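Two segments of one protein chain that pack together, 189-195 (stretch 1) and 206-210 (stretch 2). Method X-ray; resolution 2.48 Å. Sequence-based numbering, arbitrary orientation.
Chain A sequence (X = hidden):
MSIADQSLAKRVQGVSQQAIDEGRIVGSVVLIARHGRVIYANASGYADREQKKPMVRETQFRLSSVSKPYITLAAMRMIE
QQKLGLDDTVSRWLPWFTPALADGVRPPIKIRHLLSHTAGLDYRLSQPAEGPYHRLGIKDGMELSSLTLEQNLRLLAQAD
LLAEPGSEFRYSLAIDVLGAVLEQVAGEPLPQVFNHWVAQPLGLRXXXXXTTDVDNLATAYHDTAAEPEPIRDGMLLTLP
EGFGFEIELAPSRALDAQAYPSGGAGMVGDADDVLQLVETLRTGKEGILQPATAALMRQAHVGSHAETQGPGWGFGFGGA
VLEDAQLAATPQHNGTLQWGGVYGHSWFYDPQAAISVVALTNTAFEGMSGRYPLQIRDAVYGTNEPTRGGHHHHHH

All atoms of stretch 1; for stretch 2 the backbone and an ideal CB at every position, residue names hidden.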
# COMPACT_ATOMS: atom_id res chain seq x y z
N PRO A 189 17.07 9.77 8.08
CA PRO A 189 15.67 9.45 8.35
C PRO A 189 14.92 8.99 7.10
O PRO A 189 15.33 9.35 6.02
CB PRO A 189 15.09 10.78 8.88
CG PRO A 189 16.31 11.53 9.40
CD PRO A 189 17.38 11.18 8.39
N LEU A 190 13.83 8.26 7.29
CA LEU A 190 13.11 7.55 6.21
C LEU A 190 12.65 8.51 5.11
O LEU A 190 12.68 8.14 3.94
CB LEU A 190 11.95 6.74 6.81
CG LEU A 190 11.18 5.86 5.82
CD1 LEU A 190 12.12 4.88 5.14
CD2 LEU A 190 10.02 5.11 6.47
N PRO A 191 12.16 9.75 5.38
CA PRO A 191 11.72 10.64 4.31
C PRO A 191 12.88 10.97 3.35
O PRO A 191 12.65 11.00 2.12
CB PRO A 191 11.19 11.90 5.02
CG PRO A 191 10.84 11.42 6.40
CD PRO A 191 11.85 10.32 6.70
N GLN A 192 14.08 11.17 3.90
CA GLN A 192 15.29 11.46 3.09
C GLN A 192 15.68 10.18 2.34
O GLN A 192 16.01 10.27 1.14
CB GLN A 192 16.43 12.02 3.95
CG GLN A 192 16.27 13.49 4.31
CD GLN A 192 15.15 13.83 5.28
OE1 GLN A 192 14.43 14.80 5.08
NE2 GLN A 192 14.99 13.07 6.36
N VAL A 193 15.58 9.01 2.98
CA VAL A 193 15.84 7.71 2.30
C VAL A 193 14.93 7.60 1.07
O VAL A 193 15.42 7.33 -0.03
CB VAL A 193 15.63 6.52 3.24
CG1 VAL A 193 15.73 5.23 2.47
CG2 VAL A 193 16.61 6.53 4.40
N PHE A 194 13.63 7.78 1.25
CA PHE A 194 12.65 7.68 0.14
C PHE A 194 13.01 8.68 -0.96
O PHE A 194 12.87 8.35 -2.16
CB PHE A 194 11.23 7.96 0.62
CG PHE A 194 10.22 7.96 -0.50
CD1 PHE A 194 9.85 6.77 -1.11
CD2 PHE A 194 9.67 9.15 -0.97
CE1 PHE A 194 8.93 6.76 -2.15
CE2 PHE A 194 8.75 9.15 -2.00
CZ PHE A 194 8.37 7.95 -2.59
N ASN A 195 13.39 9.91 -0.58
CA ASN A 195 13.66 10.98 -1.57
C ASN A 195 14.87 10.55 -2.41
O ASN A 195 14.73 10.48 -3.65
CB ASN A 195 13.80 12.36 -0.92
CG ASN A 195 13.98 13.44 -1.98
OD1 ASN A 195 13.17 13.58 -2.89
ND2 ASN A 195 15.09 14.15 -1.90
N UNK A 206 5.39 14.52 -6.64
CA UNK A 206 4.52 14.93 -5.52
C UNK A 206 4.19 13.76 -4.58
O UNK A 206 3.00 13.55 -4.28
CB UNK A 206 3.22 15.53 -6.06
N UNK A 207 5.20 13.08 -4.05
CA UNK A 207 4.98 11.92 -3.16
C UNK A 207 5.96 11.99 -1.99
O UNK A 207 7.16 12.19 -2.22
CB UNK A 207 5.15 10.60 -3.92
N UNK A 208 5.45 11.81 -0.77
CA UNK A 208 6.26 11.86 0.45
C UNK A 208 5.43 11.46 1.65
O UNK A 208 4.45 10.71 1.45
CB UNK A 208 6.85 13.26 0.66
N UNK A 209 5.80 11.96 2.83
CA UNK A 209 5.30 11.49 4.15
C UNK A 209 4.34 12.50 4.80
O UNK A 209 3.68 12.13 5.78
CB UNK A 209 6.48 11.23 5.09
N UNK A 210 4.30 13.71 4.26
CA UNK A 210 3.30 14.76 4.56
C UNK A 210 3.26 15.78 3.42
O UNK A 210 4.20 15.78 2.59
CB UNK A 210 3.62 15.46 5.88

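Stretch 1 is the start of a helix. P189 sits at the N-cap position, and the turns behind it are held by backbone hydrogen bonds such as F194 N to L190 O at 2.9 Å. L190, P191 and F194 offer stretch 2 an apolar surface with no charge on it.

Position 206 lies beyond reach. Its ideal CB has nothing of stretch 1 within 5.5 Å, so this contact sets no preference and many residues would fit, polar ones included. The deposited residue is N206. Its side chain stays well clear of stretch 1 and takes no part in the packing.

At position 207 the CA-to-CB bond points sideways to the helix. The ideal CB is 4.3 Å from F194 CE2, beside the far end of the aromatic ring. Phi/psi of -138/132 is an extended conformation that beta-branched residues accept well. A small or medium side chain with an apolar part would suit, so valine, threonine, isoleucine or alanine are all reasonable. The residue is T207. Its CG2 methyl packs against F194, with T207 CG2 to F194 CZ at 3.6 Å. The carbonyl also touches the ring: T207 O is 3.4 Å from F194 CE2, at the ring edge, where the C-H groups lie. OG1 is hydrogen-bonded elsewhere in the structure.

At position 208 an ideal CB would stand 5.2 Å from F194 CD2, and there is room for it. Stretch 1 does not by itself call for glycine. The backbone is the better guide: phi/psi of -174/-153 is uncommon for residues with a CB and favours glycine. The residue is G208. Its contact is slight, with G208 N 4.4 Å from F194 CE2.

At position 209 the CA-to-CB bond points toward stretch 1. The CA of 209 is 6.5 Å from P191 CA, and the ideal CB of 209 is 4.6 Å from P191 CG. Ahead lies the apolar surface of L190, P191 and F194. Their side chains offer no donor or acceptor, and a large apolar side chain would suit: leucine, methionine, phenylalanine or perhaps tryptophan. The residue is F209, which has the largest covered area in stretch 2. With chi1 at -81° (m), its ring reaches all three residues. F209 CD2 lies 3.7 Å from P191 CA, F209 CZ lies 3.7 Å from L190 CD2, and F209 CE2 lies 4.0 Å from F194 CB, which meets the F209 ring at its edge.

Position 210 is again out of reach, with nothing of stretch 1 within 5.5 Å of its ideal CB. Many side chains are possible. The residue is Y210, whose ring makes no contact with stretch 1.

Stretch 2 206-210: NTGFY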
# COMPACT_ATOMS: atom_id res chain seq x y z
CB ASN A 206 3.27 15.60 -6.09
CG ASN A 206 2.48 16.34 -5.04
OD1 ASN A 206 1.26 16.37 -5.12
ND2 ASN A 206 3.17 16.88 -4.04
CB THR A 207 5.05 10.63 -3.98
OG1 THR A 207 3.90 10.60 -4.84
CG2 THR A 207 5.12 9.39 -3.11
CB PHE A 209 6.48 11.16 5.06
CG PHE A 209 7.07 9.81 4.77
CD1 PHE A 209 6.44 8.67 5.26
CD2 PHE A 209 8.19 9.68 3.97
CE1 PHE A 209 6.95 7.42 4.99
CE2 PHE A 209 8.69 8.43 3.69
CZ PHE A 209 8.08 7.30 4.20
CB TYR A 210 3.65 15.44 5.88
CG TYR A 210 4.70 16.51 5.80
CD1 TYR A 210 6.04 16.19 5.73
CD2 TYR A 210 4.36 17.85 5.79
CE1 TYR A 210 7.02 17.17 5.68
CE2 TYR A 210 5.32 18.85 5.73
CZ TYR A 210 6.66 18.51 5.70
OH TYR A 210 7.62 19.48 5.69
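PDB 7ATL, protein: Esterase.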